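Local coordinates for exopolysaccharide biosynthesis protein (Pantoea stewartii subsp. stewartii DC283, PDB 6TGF), which modifies the glycan of the bacterial biofilm, probably as a hydrolase, and has a bacteriophage tailspike-like parallel beta-helix fold, at residues B[615-620]-B[629-634]; B[545-550]-B[662-667]; B[589-594]-B[611-616]; B[561-566]-B[640-645]. One frame throughout, in Å; residues are numbered along the deposited sequence.

Interaction 1: B[615-620]-B[629-634]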
loop_
_atom_site.group_PDB
_atom_site.type_symbol
_atom_site.label_atom_id
_atom_site.label_comp_id
_atom_site.label_asym_id
_atom_site.label_seq_id
_atom_site.Cartn_x
_atom_site.Cartn_y
_atom_site.Cartn_z
ATOM N N LEU B 615 -14.278 31.647 41.162
ATOM C CA LEU B 615 -14.536 32.296 42.480
ATOM C C LEU B 615 -14.175 31.336 43.620
ATOM O O LEU B 615 -13.581 31.803 44.610
ATOM C CB LEU B 615 -16.012 32.695 42.569
ATOM C CG LEU B 615 -16.501 33.711 41.536
ATOM C CD1 LEU B 615 -17.958 34.062 41.788
ATOM C CD2 LEU B 615 -15.648 34.970 41.540
ATOM N N ASP B 616 -14.544 30.057 43.491
ATOM C CA ASP B 616 -14.359 29.006 44.529
ATOM C C ASP B 616 -13.876 27.711 43.867
ATOM O O ASP B 616 -14.148 27.518 42.665
ATOM C CB ASP B 616 -15.657 28.756 45.303
ATOM C CG ASP B 616 -15.871 29.695 46.477
ATOM O OD1 ASP B 616 -15.087 29.613 47.444
ATOM O OD2 ASP B 616 -16.821 30.501 46.414
ATOM N N VAL B 617 -13.188 26.865 44.639
ATOM C CA VAL B 617 -12.749 25.497 44.235
ATOM C C VAL B 617 -13.020 24.542 45.403
ATOM O O VAL B 617 -12.572 24.846 46.529
ATOM C CB VAL B 617 -11.262 25.473 43.830
ATOM C CG1 VAL B 617 -10.773 24.064 43.526
ATOM C CG2 VAL B 617 -10.979 26.395 42.656
ATOM N N ARG B 618 -13.732 23.445 45.138
ATOM C CA ARG B 618 -13.943 22.320 46.085
ATOM C C ARG B 618 -13.533 21.021 45.384
ATOM O O ARG B 618 -13.563 20.990 44.138
ATOM C CB ARG B 618 -15.399 22.271 46.557
ATOM C CG ARG B 618 -15.893 23.571 47.176
ATOM C CD ARG B 618 -17.272 23.433 47.788
ATOM N NE ARG B 618 -17.225 22.733 49.066
ATOM C CZ ARG B 618 -17.091 23.312 50.259
ATOM N NH1 ARG B 618 -16.997 24.628 50.369
ATOM N NH2 ARG B 618 -17.057 22.563 51.348
ATOM N N TYR B 619 -13.151 20.000 46.157
ATOM C CA TYR B 619 -12.713 18.677 45.642
ATOM C C TYR B 619 -13.273 17.559 46.530
ATOM O O TYR B 619 -13.721 17.838 47.660
ATOM C CB TYR B 619 -11.186 18.615 45.543
ATOM C CG TYR B 619 -10.463 18.595 46.865
ATOM C CD1 TYR B 619 -10.139 19.772 47.521
ATOM C CD2 TYR B 619 -10.097 17.400 47.463
ATOM C CE1 TYR B 619 -9.474 19.761 48.737
ATOM C CE2 TYR B 619 -9.434 17.372 48.678
ATOM C CZ TYR B 619 -9.118 18.557 49.318
ATOM O OH TYR B 619 -8.465 18.537 50.516
ATOM N N VAL B 620 -13.246 16.331 46.005
ATOM C CA VAL B 620 -13.704 15.087 46.689
ATOM C C VAL B 620 -12.637 14.010 46.474
ATOM O O VAL B 620 -12.568 13.464 45.356
ATOM C CB VAL B 620 -15.082 14.635 46.166
ATOM C CG1 VAL B 620 -15.508 13.297 46.751
ATOM C CG2 VAL B 620 -16.154 15.687 46.416
ATOM N N VAL B 629 -12.544 17.262 41.017
ATOM C CA VAL B 629 -12.305 18.728 41.168
ATOM C C VAL B 629 -13.534 19.479 40.644
ATOM O O VAL B 629 -13.918 19.241 39.483
ATOM C CB VAL B 629 -11.018 19.169 40.444
ATOM C CG1 VAL B 629 -10.784 20.670 40.551
ATOM C CG2 VAL B 629 -9.802 18.408 40.949
ATOM N N PHE B 630 -14.122 20.339 41.482
ATOM C CA PHE B 630 -15.244 21.252 41.143
ATOM C C PHE B 630 -14.733 22.696 41.164
ATOM O O PHE B 630 -13.870 23.013 42.008
ATOM C CB PHE B 630 -16.406 21.076 42.124
ATOM C CG PHE B 630 -17.076 19.725 42.088
ATOM C CD1 PHE B 630 -16.477 18.619 42.669
ATOM C CD2 PHE B 630 -18.317 19.564 41.490
ATOM C CE1 PHE B 630 -17.096 17.378 42.641
ATOM C CE2 PHE B 630 -18.937 18.323 41.466
ATOM C CZ PHE B 630 -18.325 17.233 42.040
ATOM N N ILE B 631 -15.241 23.538 40.259
ATOM C CA ILE B 631 -14.937 25.000 40.209
ATOM C C ILE B 631 -16.258 25.776 40.130
ATOM O O ILE B 631 -17.149 25.361 39.362
ATOM C CB ILE B 631 -13.983 25.347 39.045
ATOM C CG1 ILE B 631 -14.566 25.012 37.669
ATOM C CG2 ILE B 631 -12.631 24.680 39.248
ATOM C CD1 ILE B 631 -13.964 25.821 36.541
ATOM N N ARG B 632 -16.378 26.843 40.924
ATOM C CA ARG B 632 -17.498 27.816 40.853
ATOM C C ARG B 632 -17.150 28.844 39.774
ATOM O O ARG B 632 -16.476 29.843 40.093
ATOM C CB ARG B 632 -17.746 28.467 42.218
ATOM C CG ARG B 632 -19.029 29.282 42.288
ATOM C CD ARG B 632 -19.517 29.498 43.709
ATOM N NE ARG B 632 -20.967 29.641 43.749
ATOM C CZ ARG B 632 -21.633 30.782 43.921
ATOM N NH1 ARG B 632 -20.991 31.926 44.090
ATOM N NH2 ARG B 632 -22.955 30.773 43.930
ATOM N N LEU B 633 -17.568 28.573 38.535
ATOM C CA LEU B 633 -17.275 29.416 37.347
ATOM C C LEU B 633 -17.955 30.778 37.538
ATOM O O LEU B 633 -19.169 30.794 37.818
ATOM C CB LEU B 633 -17.769 28.691 36.090
ATOM C CG LEU B 633 -17.166 29.155 34.765
ATOM C CD1 LEU B 633 -15.649 29.016 34.759
ATOM C CD2 LEU B 633 -17.766 28.387 33.599
ATOM N N ALA B 634 -17.185 31.865 37.417
ATOM C CA ALA B 634 -17.602 33.261 37.697
ATOM C C ALA B 634 -18.785 33.656 36.807
ATOM O O ALA B 634 -19.041 32.962 35.807
ATOM C CB ALA B 634 -16.437 34.196 37.485
#
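Phe-630 N donates to Arg-618 O at 2.8 Å. The return bond, Arg-618 N to Phe-630 O, is longer at 3.2 Å. Together they close the hydrogen-bonded pair of a beta hairpin whose arms run antiparallel at 160°. Further along, Arg-632 N binds Asp-616 O, and Leu-615 N binds Arg-632 O at 3.0 Å in a nearly straight bond (171°).

Strands 614-620 and 626-633 belong to one sheet of a beta sandwich. Val-617 and Ile-631 form a non-hydrogen-bonded pair. Their CG2 methyls meet at 4.2 Å, and both residues also touch Ile-593 of the other sheet. On the other face, Asp-616 and Arg-632 lie side by side and meet through CB and CB, 3.7 Å apart. Arg-632 CG is anti to the backbone N (chi1 -170°), and the chain runs extended to NE, past the aspartate. Their charged ends do not touch: Asp-616 OD2 stays 5.0 Å from Arg-632 NH1. The Arg-618 guanidinium leads away from the hairpin and bonds Ser-673 O. Phe-630 CE1 packs against Val-620 CG2 at 4.2 Å.

The hairpin is thus held by backbone bonds and apolar contact. The Asp-616 and Arg-632 charges probably add only a weak attraction.

Interaction 2: B[545-550]-B[662-667]; sequences YELANL and AKMAKA
Glu-546 and Leu-547 pair with Lys-663, Met-664 and Ala-665 in a backbone contact between strand 543-551 and strand 659-664, an edge strand of its sheet within the chain. The strands run antiparallel. Glu-546 N gives its hydrogen to Ala-665 O at 2.9 Å, and Ala-665 N returns a bond to Glu-546 O at 3.2 Å. Leu-547 O takes two donors from the same face of its plane: Lys-663 N at 3.0 Å and Met-664 N at 2.8 Å.

This doubling goes with a G1 beta bulge. Met-664 and Ala-665 both face Glu-546, and the register slips by one before Ala-548 meets Ala-662. Met-664 takes up the positive backbone angles of the bulge (phi 52°, psi 47°), and just beyond it the chain turns a corner.

Lys-666 lies alongside Tyr-545 after that corner. Its CG sits over the ring face, 4.1 Å from the centroid, in a CH-pi contact. The edge of the same ring points at Ala-665 N. Glu-546 and Lys-663 also run side by side. They touch through Glu-546 OE2 and Lys-663 CG at 3.6 Å, and the carboxylate does not reach the amine. Met-664 bends at chi2 (61°), and its SD meets Leu-547 CD2 at 3.8 Å. Leu-547 also packs on Ile-561 of the facing sheet, and Leu-535 touches both Leu-547 and Met-664.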
loop_
_atom_site.group_PDB
_atom_site.type_symbol
_atom_site.label_atom_id
_atom_site.label_comp_id
_atom_site.label_asym_id
_atom_site.label_seq_id
_atom_site.Cartn_x
_atom_site.Cartn_y
_atom_site.Cartn_z
ATOM N N TYR B 545 -19.340 23.755 38.236
ATOM C CA TYR B 545 -18.998 22.679 37.268
ATOM C C TYR B 545 -18.127 21.631 37.967
ATOM O O TYR B 545 -17.292 22.021 38.808
ATOM C CB TYR B 545 -18.244 23.241 36.059
ATOM C CG TYR B 545 -19.100 23.924 35.022
ATOM C CD1 TYR B 545 -19.639 23.218 33.960
ATOM C CD2 TYR B 545 -19.354 25.283 35.087
ATOM C CE1 TYR B 545 -20.418 23.840 32.997
ATOM C CE2 TYR B 545 -20.131 25.921 34.133
ATOM C CZ TYR B 545 -20.666 25.198 33.083
ATOM O OH TYR B 545 -21.432 25.821 32.141
ATOM N N GLU B 546 -18.323 20.351 37.636
ATOM C CA GLU B 546 -17.328 19.274 37.879
ATOM C C GLU B 546 -16.412 19.216 36.654
ATOM O O GLU B 546 -16.914 18.896 35.559
ATOM C CB GLU B 546 -18.000 17.922 38.126
ATOM C CG GLU B 546 -17.024 16.840 38.562
ATOM C CD GLU B 546 -17.630 15.472 38.826
ATOM O OE1 GLU B 546 -18.874 15.370 38.869
ATOM O OE2 GLU B 546 -16.854 14.509 38.986
ATOM N N LEU B 547 -15.130 19.551 36.825
ATOM C CA LEU B 547 -14.124 19.535 35.729
ATOM C C LEU B 547 -13.866 18.083 35.319
ATOM O O LEU B 547 -14.221 17.721 34.181
ATOM C CB LEU B 547 -12.835 20.224 36.190
ATOM C CG LEU B 547 -12.917 21.739 36.387
ATOM C CD1 LEU B 547 -11.548 22.307 36.719
ATOM C CD2 LEU B 547 -13.488 22.433 35.158
ATOM N N ALA B 548 -13.301 17.278 36.223
ATOM C CA ALA B 548 -12.897 15.881 35.948
ATOM C C ALA B 548 -12.623 15.128 37.252
ATOM O O ALA B 548 -12.543 15.775 38.313
ATOM C CB ALA B 548 -11.673 15.882 35.063
ATOM N N ASN B 549 -12.502 13.800 37.152
ATOM C CA ASN B 549 -11.870 12.930 38.177
ATOM C C ASN B 549 -10.420 12.680 37.751
ATOM O O ASN B 549 -10.218 12.114 36.659
ATOM C CB ASN B 549 -12.617 11.607 38.365
ATOM C CG ASN B 549 -11.904 10.672 39.319
ATOM O OD1 ASN B 549 -11.790 10.961 40.509
ATOM N ND2 ASN B 549 -11.413 9.555 38.807
ATOM N N LEU B 550 -9.458 13.108 38.571
ATOM C CA LEU B 550 -8.004 12.885 38.350
ATOM C C LEU B 550 -7.601 11.556 38.997
ATOM O O LEU B 550 -7.765 11.431 40.228
ATOM C CB LEU B 550 -7.210 14.046 38.957
ATOM C CG LEU B 550 -7.523 15.438 38.406
ATOM C CD1 LEU B 550 -6.821 16.504 39.232
ATOM C CD2 LEU B 550 -7.130 15.553 36.941
ATOM N N ALA B 662 -12.675 13.349 32.211
ATOM C CA ALA B 662 -13.336 14.643 31.926
ATOM C C ALA B 662 -14.853 14.489 32.084
ATOM O O ALA B 662 -15.428 13.592 31.435
ATOM C CB ALA B 662 -12.963 15.123 30.544
ATOM N N LYS B 663 -15.456 15.319 32.941
ATOM C CA LYS B 663 -16.927 15.432 33.133
ATOM C C LYS B 663 -17.386 16.764 32.530
ATOM O O LYS B 663 -18.282 16.741 31.665
ATOM C CB LYS B 663 -17.286 15.340 34.620
ATOM C CG LYS B 663 -16.665 14.170 35.371
ATOM C CD LYS B 663 -17.184 12.815 34.940
ATOM C CE LYS B 663 -16.420 11.672 35.572
ATOM N NZ LYS B 663 -16.792 10.370 34.973
ATOM N N MET B 664 -16.783 17.869 32.983
ATOM C CA MET B 664 -16.927 19.230 32.400
ATOM C C MET B 664 -18.418 19.571 32.264
ATOM O O MET B 664 -18.828 20.066 31.195
ATOM C CB MET B 664 -16.229 19.278 31.034
ATOM C CG MET B 664 -15.190 20.372 30.907
ATOM S SD MET B 664 -13.810 20.252 32.078
ATOM C CE MET B 664 -13.062 18.707 31.565
ATOM N N ALA B 665 -19.192 19.317 33.327
ATOM C CA ALA B 665 -20.672 19.393 33.358
ATOM C C ALA B 665 -21.134 20.187 34.584
ATOM O O ALA B 665 -20.422 20.157 35.607
ATOM C CB ALA B 665 -21.247 17.998 33.369
ATOM N N LYS B 666 -22.286 20.858 34.478
ATOM C CA LYS B 666 -22.931 21.603 35.594
ATOM C C LYS B 666 -23.271 20.619 36.716
ATOM O O LYS B 666 -24.095 19.715 36.480
ATOM C CB LYS B 666 -24.184 22.342 35.114
ATOM C CG LYS B 666 -23.910 23.658 34.402
ATOM C CD LYS B 666 -25.074 24.172 33.586
ATOM C CE LYS B 666 -24.657 25.212 32.568
ATOM N NZ LYS B 666 -25.673 25.377 31.503
ATOM N N ALA B 667 -22.644 20.791 37.883
ATOM C CA ALA B 667 -22.806 19.926 39.074
ATOM C C ALA B 667 -22.336 20.679 40.324
ATOM O O ALA B 667 -21.169 21.111 40.344
ATOM C CB ALA B 667 -22.030 18.647 38.883
#

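Interaction 3: B[589-594]-B[611-616]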
loop_
_atom_site.group_PDB
_atom_site.type_symbol
_atom_site.label_atom_id
_atom_site.label_comp_id
_atom_site.label_asym_id
_atom_site.label_seq_id
_atom_site.Cartn_x
_atom_site.Cartn_y
_atom_site.Cartn_z
ATOM N N GLY B 589 -6.459 37.085 32.255
ATOM C CA GLY B 589 -6.742 36.432 33.547
ATOM C C GLY B 589 -6.738 34.919 33.430
ATOM O O GLY B 589 -6.657 34.410 32.292
ATOM N N ARG B 590 -6.824 34.232 34.572
ATOM C CA ARG B 590 -6.831 32.749 34.685
ATOM C C ARG B 590 -6.959 32.350 36.159
ATOM O O ARG B 590 -6.683 33.199 37.029
ATOM C CB ARG B 590 -5.545 32.150 34.105
ATOM C CG ARG B 590 -4.269 32.776 34.651
ATOM C CD ARG B 590 -3.050 31.889 34.496
ATOM N NE ARG B 590 -2.779 31.536 33.109
ATOM C CZ ARG B 590 -2.192 32.324 32.211
ATOM N NH1 ARG B 590 -1.805 33.549 32.531
ATOM N NH2 ARG B 590 -2.000 31.879 30.981
ATOM N N ALA B 591 -7.358 31.100 36.412
ATOM C CA ALA B 591 -7.300 30.430 37.733
ATOM C C ALA B 591 -6.376 29.213 37.624
ATOM O O ALA B 591 -6.543 28.433 36.670
ATOM C CB ALA B 591 -8.685 30.042 38.185
ATOM N N VAL B 592 -5.432 29.074 38.557
ATOM C CA VAL B 592 -4.424 27.972 38.587
ATOM C C VAL B 592 -4.728 27.073 39.792
ATOM O O VAL B 592 -4.512 27.525 40.931
ATOM C CB VAL B 592 -2.991 28.536 38.631
ATOM C CG1 VAL B 592 -1.943 27.434 38.655
ATOM C CG2 VAL B 592 -2.731 29.492 37.477
ATOM N N ILE B 593 -5.213 25.853 39.536
ATOM C CA ILE B 593 -5.629 24.861 40.573
ATOM C C ILE B 593 -4.531 23.802 40.715
ATOM O O ILE B 593 -4.249 23.111 39.718
ATOM C CB ILE B 593 -6.986 24.225 40.207
ATOM C CG1 ILE B 593 -8.085 25.281 40.065
ATOM C CG2 ILE B 593 -7.372 23.144 41.209
ATOM C CD1 ILE B 593 -9.292 24.811 39.289
ATOM N N HIS B 594 -3.955 23.678 41.915
ATOM C CA HIS B 594 -2.942 22.649 42.273
ATOM C C HIS B 594 -3.632 21.496 43.007
ATOM O O HIS B 594 -4.453 21.775 43.901
ATOM C CB HIS B 594 -1.813 23.268 43.106
ATOM C CG HIS B 594 -1.193 24.465 42.469
ATOM N ND1 HIS B 594 -1.536 25.754 42.828
ATOM C CD2 HIS B 594 -0.264 24.576 41.496
ATOM C CE1 HIS B 594 -0.839 26.607 42.106
ATOM N NE2 HIS B 594 -0.052 25.909 41.281
ATOM N N SER B 611 -8.725 39.233 35.820
ATOM C CA SER B 611 -10.180 39.051 36.065
ATOM C C SER B 611 -10.501 37.551 36.105
ATOM O O SER B 611 -10.920 37.004 35.069
ATOM C CB SER B 611 -10.992 39.783 35.025
ATOM O OG SER B 611 -12.383 39.664 35.285
ATOM N N SER B 612 -10.302 36.920 37.267
ATOM C CA SER B 612 -10.375 35.448 37.481
ATOM C C SER B 612 -11.671 34.883 36.902
ATOM O O SER B 612 -12.738 35.455 37.103
ATOM C CB SER B 612 -10.250 35.109 38.943
ATOM O OG SER B 612 -10.266 33.703 39.138
ATOM N N PRO B 613 -11.616 33.746 36.169
ATOM C CA PRO B 613 -12.828 33.047 35.739
ATOM C C PRO B 613 -13.446 32.172 36.842
ATOM O O PRO B 613 -14.558 31.715 36.650
ATOM C CB PRO B 613 -12.324 32.186 34.572
ATOM C CG PRO B 613 -10.890 31.866 34.940
ATOM C CD PRO B 613 -10.391 33.083 35.693
ATOM N N VAL B 614 -12.726 31.970 37.955
ATOM C CA VAL B 614 -13.119 31.068 39.081
ATOM C C VAL B 614 -13.226 31.893 40.371
ATOM O O VAL B 614 -12.336 32.730 40.613
ATOM C CB VAL B 614 -12.113 29.909 39.230
ATOM C CG1 VAL B 614 -12.398 29.044 40.449
ATOM C CG2 VAL B 614 -12.059 29.053 37.973
ATOM N N LEU B 615 -14.278 31.647 41.162
ATOM C CA LEU B 615 -14.536 32.296 42.480
ATOM C C LEU B 615 -14.175 31.336 43.620
ATOM O O LEU B 615 -13.581 31.803 44.610
ATOM C CB LEU B 615 -16.012 32.695 42.569
ATOM C CG LEU B 615 -16.501 33.711 41.536
ATOM C CD1 LEU B 615 -17.958 34.062 41.788
ATOM C CD2 LEU B 615 -15.648 34.970 41.540
ATOM N N ASP B 616 -14.544 30.057 43.491
ATOM C CA ASP B 616 -14.359 29.006 44.529
ATOM C C ASP B 616 -13.876 27.711 43.867
ATOM O O ASP B 616 -14.148 27.518 42.665
ATOM C CB ASP B 616 -15.657 28.756 45.303
ATOM C CG ASP B 616 -15.871 29.695 46.477
ATOM O OD1 ASP B 616 -15.087 29.613 47.444
ATOM O OD2 ASP B 616 -16.821 30.501 46.414
#
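Gly-589 to Ala-591 and Ser-611 to Val-614 run in nearly the same direction, 20° apart, with no hydrogen bond between them. The CA atoms of Gly-589 and Ser-611 are 5.0 Å apart. Gly-589 has a phi of 148° and a psi of 172°, backbone angles that suit glycine.

Pro-613 lays the CD side of its ring against the peptide between Arg-590 and Ala-591. Its CD is 3.5 Å from Arg-590 C. Ala-591 points its CB at Val-614, and CG2 of that valine meets it at 3.5 Å. This methyl stands anti to the valine carbonyl carbon, beside the backbone N. Val-614 also touches Val-563, Trp-606 and Ile-631, which places the contact between the two sheets of a beta sandwich. Residues 611-613 carry the chain from strand 602-610 of one sheet to strand 614-620 of the other.

Ser-612 turns its hydroxyl back on its own segment. OG donates to Val-614 O at 2.7 Å, in the carbonyl plane and on a lone pair.

Arg-590 points away from this contact. It forms salt bridges with Glu-609 and with Glu-560 of the third subunit. The contact is therefore van der Waals packing of small groups, a proline ring on a peptide and a methyl on a valine, with the serine hydroxyl bonded inside the turn and the arginine charge sent to the subunit interface.

Interaction 4: B[561-566]-B[640-645]; sequences IEVFGQ and AAIMIK
Glu-562 and Met-643 face each other as a hydrogen-bonded pair in an antiparallel sheet, one of the two sheets of a beta sandwich. Glu-562 N donates to Met-643 O at 2.6 Å, and Met-643 N donates back to Glu-562 O at 2.9 Å. The next such pair is Phe-564 with Ala-641. Phe-564 N reaches Ala-641 O at 2.8 Å, and Ala-641 N reaches Phe-564 O at 2.7 Å.

One face of the pairing carries Glu-562, Phe-564, Ala-641 and Met-643. Met-643 bends at chi3 (-55°), which puts its CE methyl against both Glu-562 and Phe-564. CE lies 3.4 Å from Glu-562 CD and 3.4 Å from Phe-564 CB. It comes to the phenylalanine ring obliquely, whereas Ala-641 CB sits near the ring edge.

The opposite face is aliphatic. Much of it turns to the other sheet, and Ile-644 also touches Asn-527 of the second subunit. Ile-561 and Ile-644 lie side by side with their CG1 atoms in contact. Leu-547 of the facing sheet packs on both Ile-561 and Ile-642.

Further out, charges from two chains hold the glutamate. Glu-562 OE1 forms a salt bridge with Arg-590 of its own chain, and OE2 forms one with Lys-645 of the third subunit. Lys-645 of this chain makes a salt bridge with Glu-562 of the second subunit. Such pairing would favour an ionised carboxylate. Near the end of the pairing, Val-563 CG1 touches Ala-640 CB at 3.8 Å.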
loop_
_atom_site.group_PDB
_atom_site.type_symbol
_atom_site.label_atom_id
_atom_site.label_comp_id
_atom_site.label_asym_id
_atom_site.label_seq_id
_atom_site.Cartn_x
_atom_site.Cartn_y
_atom_site.Cartn_z
ATOM N N ILE B 561 -4.221 22.238 37.122
ATOM C CA ILE B 561 -5.322 22.577 36.171
ATOM C C ILE B 561 -5.348 24.097 35.993
ATOM O O ILE B 561 -5.757 24.798 36.944
ATOM C CB ILE B 561 -6.678 22.039 36.669
ATOM C CG1 ILE B 561 -6.688 20.510 36.752
ATOM C CG2 ILE B 561 -7.817 22.560 35.803
ATOM C CD1 ILE B 561 -7.784 19.954 37.630
ATOM N N GLU B 562 -4.917 24.577 34.823
ATOM C CA GLU B 562 -4.998 26.005 34.419
ATOM C C GLU B 562 -6.367 26.252 33.778
ATOM O O GLU B 562 -6.621 25.684 32.698
ATOM C CB GLU B 562 -3.869 26.354 33.448
ATOM C CG GLU B 562 -3.936 27.775 32.921
ATOM C CD GLU B 562 -2.899 28.104 31.862
ATOM O OE1 GLU B 562 -2.937 29.228 31.332
ATOM O OE2 GLU B 562 -2.060 27.232 31.564
ATOM N N VAL B 563 -7.214 27.054 34.430
ATOM C CA VAL B 563 -8.476 27.595 33.844
ATOM C C VAL B 563 -8.121 28.906 33.137
ATOM O O VAL B 563 -8.161 29.966 33.792
ATOM C CB VAL B 563 -9.575 27.793 34.908
ATOM C CG1 VAL B 563 -10.867 28.322 34.300
ATOM C CG2 VAL B 563 -9.842 26.512 35.684
ATOM N N PHE B 564 -7.754 28.819 31.855
ATOM C CA PHE B 564 -7.361 29.973 31.006
ATOM C C PHE B 564 -8.620 30.689 30.512
ATOM O O PHE B 564 -9.596 30.004 30.160
ATOM C CB PHE B 564 -6.488 29.517 29.836
ATOM C CG PHE B 564 -6.083 30.630 28.904
ATOM C CD1 PHE B 564 -5.156 31.579 29.306
ATOM C CD2 PHE B 564 -6.641 30.742 27.640
ATOM C CE1 PHE B 564 -4.787 32.612 28.457
ATOM C CE2 PHE B 564 -6.269 31.774 26.792
ATOM C CZ PHE B 564 -5.344 32.708 27.203
ATOM N N GLY B 565 -8.574 32.025 30.469
ATOM C CA GLY B 565 -9.721 32.904 30.167
ATOM C C GLY B 565 -10.057 33.775 31.363
ATOM O O GLY B 565 -9.397 33.612 32.406
ATOM N N GLN B 566 -11.054 34.656 31.234
ATOM C CA GLN B 566 -11.376 35.677 32.267
ATOM C C GLN B 566 -12.892 35.809 32.461
ATOM O O GLN B 566 -13.654 35.337 31.593
ATOM C CB GLN B 566 -10.775 37.027 31.874
ATOM C CG GLN B 566 -11.432 37.666 30.659
ATOM C CD GLN B 566 -11.144 39.144 30.587
ATOM O OE1 GLN B 566 -10.080 39.564 30.138
ATOM N NE2 GLN B 566 -12.099 39.945 31.027
ATOM N N ALA B 640 -13.766 29.658 28.972
ATOM C CA ALA B 640 -12.628 29.264 29.834
ATOM C C ALA B 640 -12.070 27.918 29.361
ATOM O O ALA B 640 -12.815 26.920 29.413
ATOM C CB ALA B 640 -13.070 29.203 31.277
ATOM N N ALA B 641 -10.807 27.903 28.919
ATOM C CA ALA B 641 -10.090 26.711 28.405
ATOM C C ALA B 641 -9.383 26.001 29.565
ATOM O O ALA B 641 -8.612 26.666 30.283
ATOM C CB ALA B 641 -9.112 27.123 27.330
ATOM N N ILE B 642 -9.647 24.703 29.740
ATOM C CA ILE B 642 -9.004 23.845 30.781
ATOM C C ILE B 642 -7.733 23.244 30.171
ATOM O O ILE B 642 -7.841 22.525 29.158
ATOM C CB ILE B 642 -9.974 22.764 31.309
ATOM C CG1 ILE B 642 -10.960 23.315 32.345
ATOM C CG2 ILE B 642 -9.212 21.579 31.885
ATOM C CD1 ILE B 642 -11.597 24.638 31.989
ATOM N N MET B 643 -6.577 23.542 30.769
ATOM C CA MET B 643 -5.243 23.060 30.323
ATOM C C MET B 643 -4.473 22.567 31.553
ATOM O O MET B 643 -4.493 23.270 32.579
ATOM C CB MET B 643 -4.483 24.181 29.608
ATOM C CG MET B 643 -5.233 24.700 28.387
ATOM S SD MET B 643 -4.414 26.051 27.503
ATOM C CE MET B 643 -4.188 27.222 28.836
ATOM N N ILE B 644 -3.855 21.386 31.454
ATOM C CA ILE B 644 -3.372 20.593 32.623
ATOM C C ILE B 644 -1.892 20.238 32.436
ATOM O O ILE B 644 -1.493 19.923 31.299
ATOM C CB ILE B 644 -4.250 19.338 32.819
ATOM C CG1 ILE B 644 -5.737 19.699 32.895
ATOM C CG2 ILE B 644 -3.793 18.548 34.038
ATOM C CD1 ILE B 644 -6.672 18.513 32.986
ATOM N N LYS B 645 -1.124 20.311 33.527
ATOM C CA LYS B 645 0.247 19.750 33.666
ATOM C C LYS B 645 0.212 18.683 34.765
ATOM O O LYS B 645 -0.609 18.827 35.690
ATOM C CB LYS B 645 1.252 20.856 34.000
ATOM C CG LYS B 645 1.472 21.880 32.897
ATOM C CD LYS B 645 2.202 23.119 33.361
ATOM C CE LYS B 645 2.467 24.097 32.238
ATOM N NZ LYS B 645 3.546 25.050 32.586
#

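Overall arrangement
Interactions 1 and 2 lie in one sheet of the beta sandwich and interaction 4 in the other. Interaction 3 joins the two. Strands 626-633 and 543-551 are neighbours and bond directly, Ile-631 N to Tyr-545 O. Interaction 3 shares Leu-615 and Asp-616 with interaction 1, and Ala-591 O bonds Val-563 N of interaction 4. Between the sheets, Leu-547, Ile-561, Ile-593 and Ile-631 interlock. Interactions 3 and 4 are buried, and their charged side chains meet another subunit. Interactions 1 and 2 are only partly buried, with Arg-618, Arg-632, Lys-663 and Lys-666 at least partly exposed. Interaction 1 meets another subunit at Tyr-619; interaction 2 meets none. Interaction 3 alone lacks backbone hydrogen bonds.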